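Local coordinates for putative isomerase (Streptomyces coelicolor A3, PDB 2OQH), which probably catalyses the dehydration of D-glucarate to 5-dehydro-4-deoxy-D-glucarate, as an enzyme of the enolase superfamily with a TIM-barrel domain, at residues A[166-171]-A[195-200]; A[219-224]-A[242-247]. All blocks are in the same frame, centred on the assembly; numbering follows the deposited sequence.

Contact 1 of 2, residues A[166-171]-A[195-200]; sequences AVKLKG and RVDPNA
Strand 166-170 and the 195-197 part of strand 193-197 run parallel, their directions 28° apart, and their backbones are joined by alternating bonds: Arg195 N gives to Val167 O, Leu169 N to Arg195 O, Asp197 N to Leu169 O and, just past the strand end, Gly171 N to Asp197 O (2.8 Å). This last donor stands well above the carbonyl plane of Asp197, where regular pairing gives out and Gly171 CA lies 3.8 Å from Pro198 CA, an approach eased by the bare alpha carbon of Gly171. Lys168, Arg195 and Asp197 share one face of the sheet. With CG anti to its backbone N (chi1 171°) and a bend only at chi4 (-70°), Lys168 runs alongside Asp197, its CE 3.4 Å from Asp197 CB. The ammonium ends in a long salt bridge, NZ to Asp197 OD2 at 3.5 Å, while a water takes a shorter bond of 2.7 Å from Lys168 NZ. Asp197 OD1 receives Asn199 N at 2.9 Å, an Asx turn that steadies the carboxylate. Lys168, Lys170 and Asp197 are consistent with the Lys-x-Lys motif and first metal-ligand position of mandelate racemase-like enzymes. At the opposite end of the pairing, Arg195 reaches out extended; Ala166 CB lies over one guanidinium face, 3.7 Å from Arg195 NH2, and NE makes its salt bridge with Glu220. On the other face Leu169 and Val196 meet Leu182 of helix 175-188, completing a beta-alpha-beta unit of the barrel, flanked by strands 127-134 and 221-223.

Contact 2 of 2, residues A[219-224]-A[242-247]; sequences LEYLED and PLCTNM
Tyr221 CG sits flanked by both its backbone N and its carbonyl carbon (chi1 54°), which lays the ring against Cys244, while Asp224 sets CG anti to its carbonyl carbon (chi1 -70°) and so reaches across to Thr245 and Asn246. Over one ring face, offset toward the rim, Cys244 CB comes within 3.5 Å of Tyr221 CD1; Cys244 SG stands 4.1 Å from the Tyr221 ring centroid, a sulfur-aromatic contact, and Tyr221 OH bonds to Asn295. Between strands 221-223 and 243-245, joined by a beta-alpha-beta crossover through helix 228-238, Leu222 N gives to Pro242 O, Cys244 N to Leu222 O and Asp224 N to Cys244 O. The Asp224 carboxylate is gripped on its syn lone pairs: Thr245 OG1 donates to OD1 at 2.5 Å and Asn246 N to OD2 at 3.1 Å. Thr245 OG1 accepts from Met247 (selenomethionine) N, an ST turn. Glu223 OE2 approaches Asn246 ND2 at a poor hydrogen-bond angle; its OE1 bonds weakly to His268. Two neutral donors should keep Asp224 ionised; Glu223, touched by Lys168, would repel nearby Asp197, consistent with a metal site as in relatives, and might bind a proton more tightly.

Both contacts are buried parallel pairings of one barrel sheet, and each closes a beta-alpha-beta unit; strands 193-197 and 221-223 are neighbours, so contact 1 and contact 2 lie side by side, their centres about 8 Å apart. Near the N-terminal ends of these strands Arg195 NE meets Glu220 OE1 at 2.7 Å; just past their C-terminal ends a probable hydrogen bond joins Ala200 N to Asp224 O. Contact 1 pairs a lysine with an aspartate, whereas contact 2 holds an aspartate by neutral donors and separately packs a thiol on a tyrosine ring. Asp197 and Glu223 stand where relatives carry acids that bind the essential divalent metal, a role inferred here.

Contact 1 of 2, residues A[166-171]-A[195-200]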
loop_
_atom_site.group_PDB
_atom_site.type_symbol
_atom_site.label_atom_id
_atom_site.label_comp_id
_atom_site.label_asym_id
_atom_site.label_seq_id
_atom_site.Cartn_x
_atom_site.Cartn_y
_atom_site.Cartn_z
ATOM N N ALA A 166 -12.175 9.926 1.711
ATOM C CA ALA A 166 -11.789 9.448 3.030
ATOM C C ALA A 166 -10.613 10.210 3.602
ATOM O O ALA A 166 -9.763 10.709 2.864
ATOM C CB ALA A 166 -11.454 7.965 2.958
ATOM N N VAL A 167 -10.576 10.292 4.930
ATOM C CA VAL A 167 -9.501 10.973 5.637
ATOM C C VAL A 167 -8.953 10.048 6.714
ATOM O O VAL A 167 -9.709 9.345 7.378
ATOM C CB VAL A 167 -9.992 12.270 6.322
ATOM C CG1 VAL A 167 -8.868 12.861 7.164
ATOM C CG2 VAL A 167 -10.452 13.276 5.275
ATOM N N LYS A 168 -7.643 10.057 6.892
ATOM C CA LYS A 168 -7.025 9.208 7.893
ATOM C C LYS A 168 -6.055 9.991 8.768
ATOM O O LYS A 168 -5.167 10.681 8.269
ATOM C CB LYS A 168 -6.307 8.052 7.193
ATOM C CG LYS A 168 -5.440 7.183 8.076
ATOM C CD LYS A 168 -4.937 6.002 7.254
ATOM C CE LYS A 168 -3.810 5.271 7.926
ATOM N NZ LYS A 168 -2.578 6.089 7.935
ATOM N N LEU A 169 -6.240 9.892 10.080
ATOM C CA LEU A 169 -5.376 10.581 11.030
ATOM C C LEU A 169 -4.279 9.667 11.568
ATOM O O LEU A 169 -4.546 8.540 11.991
ATOM C CB LEU A 169 -6.191 11.113 12.213
ATOM C CG LEU A 169 -5.372 11.675 13.384
ATOM C CD1 LEU A 169 -4.653 12.958 12.961
ATOM C CD2 LEU A 169 -6.291 11.949 14.556
ATOM N N LYS A 170 -3.047 10.155 11.554
ATOM C CA LYS A 170 -1.929 9.384 12.083
ATOM C C LYS A 170 -1.963 9.582 13.594
ATOM O O LYS A 170 -1.648 10.659 14.094
ATOM C CB LYS A 170 -0.607 9.898 11.510
ATOM C CG LYS A 170 0.622 9.146 11.993
ATOM C CD LYS A 170 1.886 9.673 11.324
ATOM C CE LYS A 170 3.112 8.843 11.705
ATOM N NZ LYS A 170 3.411 8.911 13.171
ATOM N N GLY A 171 -2.366 8.542 14.318
ATOM C CA GLY A 171 -2.443 8.638 15.762
ATOM C C GLY A 171 -1.080 8.684 16.416
ATOM O O GLY A 171 -0.067 8.405 15.778
ATOM N N ARG A 195 -10.845 7.666 9.504
ATOM C CA ARG A 195 -10.039 6.581 10.067
ATOM C C ARG A 195 -8.924 7.128 10.960
ATOM O O ARG A 195 -8.587 8.302 10.885
ATOM C CB ARG A 195 -9.380 5.783 8.936
ATOM C CG ARG A 195 -10.293 5.412 7.786
ATOM C CD ARG A 195 -9.478 5.010 6.560
ATOM N NE ARG A 195 -10.322 4.743 5.397
ATOM C CZ ARG A 195 -9.859 4.535 4.167
ATOM N NH1 ARG A 195 -8.549 4.563 3.929
ATOM N NH2 ARG A 195 -10.706 4.306 3.174
ATOM N N VAL A 196 -8.358 6.271 11.805
ATOM C CA VAL A 196 -7.242 6.670 12.660
ATOM C C VAL A 196 -6.247 5.512 12.740
ATOM O O VAL A 196 -6.625 4.355 12.928
ATOM C CB VAL A 196 -7.704 7.084 14.076
ATOM C CG1 VAL A 196 -8.515 5.987 14.707
ATOM C CG2 VAL A 196 -6.500 7.420 14.930
ATOM N N ASP A 197 -4.969 5.832 12.577
ATOM C CA ASP A 197 -3.921 4.822 12.593
ATOM C C ASP A 197 -2.828 5.172 13.592
ATOM O O ASP A 197 -1.929 5.945 13.284
ATOM C CB ASP A 197 -3.312 4.702 11.191
ATOM C CG ASP A 197 -2.360 3.535 11.059
ATOM O OD1 ASP A 197 -1.971 2.937 12.084
ATOM O OD2 ASP A 197 -1.988 3.215 9.907
ATOM N N PRO A 198 -2.900 4.611 14.811
ATOM C CA PRO A 198 -1.902 4.867 15.855
ATOM C C PRO A 198 -0.623 4.062 15.628
ATOM O O PRO A 198 0.346 4.190 16.380
ATOM C CB PRO A 198 -2.615 4.432 17.140
ATOM C CG PRO A 198 -4.074 4.582 16.803
ATOM C CD PRO A 198 -4.121 4.032 15.399
ATOM N N ASN A 199 -0.623 3.228 14.593
ATOM C CA ASN A 199 0.541 2.401 14.285
ATOM C C ASN A 199 0.977 1.599 15.498
ATOM O O ASN A 199 2.157 1.543 15.842
ATOM C CB ASN A 199 1.696 3.268 13.785
ATOM C CG ASN A 199 1.428 3.841 12.410
ATOM O OD1 ASN A 199 1.347 3.102 11.422
ATOM N ND2 ASN A 199 1.274 5.157 12.336
ATOM N N ALA A 200 -0.007 0.990 16.148
ATOM C CA ALA A 200 0.220 0.148 17.310
ATOM C C ALA A 200 0.921 0.862 18.453
ATOM O O ALA A 200 1.657 0.236 19.212
ATOM C CB ALA A 200 1.018 -1.085 16.897
HETATM O O HOH W 1 -0.676 6.398 9.857
#

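Contact 2 of 2, residues A[219-224]-A[242-247]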
loop_
_atom_site.group_PDB
_atom_site.type_symbol
_atom_site.label_atom_id
_atom_site.label_comp_id
_atom_site.label_asym_id
_atom_site.label_seq_id
_atom_site.Cartn_x
_atom_site.Cartn_y
_atom_site.Cartn_z
ATOM N N LEU A 219 -16.454 5.825 12.741
ATOM C CA LEU A 219 -15.296 5.761 11.862
ATOM C C LEU A 219 -15.382 4.555 10.939
ATOM O O LEU A 219 -15.939 3.523 11.310
ATOM C CB LEU A 219 -14.017 5.642 12.692
ATOM C CG LEU A 219 -13.808 6.626 13.843
ATOM C CD1 LEU A 219 -12.577 6.207 14.647
ATOM C CD2 LEU A 219 -13.642 8.030 13.291
ATOM N N GLU A 220 -14.829 4.676 9.738
ATOM C CA GLU A 220 -14.833 3.553 8.814
ATOM C C GLU A 220 -14.101 2.409 9.517
ATOM O O GLU A 220 -14.535 1.264 9.470
ATOM C CB GLU A 220 -14.139 3.920 7.503
ATOM C CG GLU A 220 -14.036 2.758 6.539
ATOM C CD GLU A 220 -13.582 3.191 5.161
ATOM O OE1 GLU A 220 -12.967 4.278 5.060
ATOM O OE2 GLU A 220 -13.834 2.443 4.190
ATOM N N TYR A 221 -12.976 2.724 10.149
ATOM C CA TYR A 221 -12.250 1.731 10.927
ATOM C C TYR A 221 -11.132 2.291 11.775
ATOM O O TYR A 221 -10.626 3.386 11.528
ATOM C CB TYR A 221 -11.722 0.574 10.057
ATOM C CG TYR A 221 -10.870 0.932 8.861
ATOM C CD1 TYR A 221 -9.586 1.464 9.014
ATOM C CD2 TYR A 221 -11.328 0.686 7.572
ATOM C CE1 TYR A 221 -8.776 1.737 7.899
ATOM C CE2 TYR A 221 -10.535 0.950 6.456
ATOM C CZ TYR A 221 -9.261 1.479 6.620
ATOM O OH TYR A 221 -8.499 1.751 5.502
ATOM N N LEU A 222 -10.787 1.527 12.804
ATOM C CA LEU A 222 -9.721 1.859 13.724
ATOM C C LEU A 222 -8.562 0.997 13.233
ATOM O O LEU A 222 -8.646 -0.230 13.249
ATOM C CB LEU A 222 -10.139 1.471 15.145
ATOM C CG LEU A 222 -9.163 1.639 16.298
ATOM C CD1 LEU A 222 -8.491 2.996 16.221
ATOM C CD2 LEU A 222 -9.912 1.488 17.612
ATOM N N GLU A 223 -7.491 1.635 12.780
ATOM C CA GLU A 223 -6.356 0.905 12.237
ATOM C C GLU A 223 -5.192 0.704 13.199
ATOM O O GLU A 223 -4.603 1.663 13.680
ATOM C CB GLU A 223 -5.855 1.618 10.979
ATOM C CG GLU A 223 -4.965 0.777 10.098
ATOM C CD GLU A 223 -4.488 1.511 8.847
ATOM O OE1 GLU A 223 -5.277 2.272 8.243
ATOM O OE2 GLU A 223 -3.320 1.311 8.451
ATOM N N ASP A 224 -4.858 -0.556 13.459
ATOM C CA ASP A 224 -3.751 -0.912 14.350
ATOM C C ASP A 224 -3.579 -0.088 15.627
ATOM O O ASP A 224 -2.519 0.492 15.855
ATOM C CB ASP A 224 -2.428 -0.872 13.578
ATOM C CG ASP A 224 -2.310 -1.992 12.571
ATOM O OD1 ASP A 224 -2.495 -3.159 12.976
ATOM O OD2 ASP A 224 -2.034 -1.709 11.388
ATOM N N PRO A 242 -15.127 -1.043 13.363
ATOM C CA PRO A 242 -14.400 -2.054 12.585
ATOM C C PRO A 242 -12.891 -1.905 12.840
ATOM O O PRO A 242 -12.358 -0.797 12.825
ATOM C CB PRO A 242 -14.792 -1.726 11.145
ATOM C CG PRO A 242 -16.180 -1.184 11.296
ATOM C CD PRO A 242 -16.045 -0.276 12.503
ATOM N N LEU A 243 -12.218 -3.025 13.087
ATOM C CA LEU A 243 -10.786 -3.028 13.365
ATOM C C LEU A 243 -9.986 -3.448 12.127
ATOM O O LEU A 243 -10.268 -4.470 11.505
ATOM C CB LEU A 243 -10.504 -3.977 14.532
ATOM C CG LEU A 243 -9.238 -3.752 15.358
ATOM C CD1 LEU A 243 -9.325 -2.409 16.083
ATOM C CD2 LEU A 243 -9.082 -4.891 16.357
ATOM N N CYS A 244 -8.976 -2.658 11.783
ATOM C CA CYS A 244 -8.158 -2.924 10.609
ATOM C C CYS A 244 -6.687 -3.107 10.969
ATOM O O CYS A 244 -6.226 -2.616 12.004
ATOM C CB CYS A 244 -8.325 -1.765 9.616
ATOM S SG CYS A 244 -7.404 -1.912 8.069
ATOM N N THR A 245 -5.952 -3.819 10.119
ATOM C CA THR A 245 -4.533 -4.052 10.364
ATOM C C THR A 245 -3.698 -4.256 9.105
ATOM O O THR A 245 -4.193 -4.698 8.066
ATOM C CB THR A 245 -4.299 -5.315 11.233
ATOM O OG1 THR A 245 -2.952 -5.324 11.717
ATOM C CG2 THR A 245 -4.501 -6.583 10.399
ATOM N N ASN A 246 -2.419 -3.921 9.226
ATOM C CA ASN A 246 -1.440 -4.143 8.171
ATOM C C ASN A 246 -0.145 -4.347 8.937
ATOM O O ASN A 246 0.945 -4.163 8.409
ATOM C CB ASN A 246 -1.345 -2.965 7.182
ATOM C CG ASN A 246 -0.841 -1.684 7.815
ATOM O OD1 ASN A 246 0.266 -1.622 8.344
ATOM N ND2 ASN A 246 -1.657 -0.642 7.749
HETATM N N MSE A 247 -0.301 -4.741 10.203
HETATM C CA MSE A 247 0.816 -4.998 11.106
HETATM C C MSE A 247 0.752 -6.328 11.872
HETATM O O MSE A 247 1.793 -6.933 12.117
HETATM C CB MSE A 247 0.960 -3.863 12.122
HETATM C CG MSE A 247 1.451 -2.548 11.526
HETATM SE SE MSE A 247 1.581 -1.130 12.849
HETATM C CE MSE A 247 3.136 -1.748 13.798
#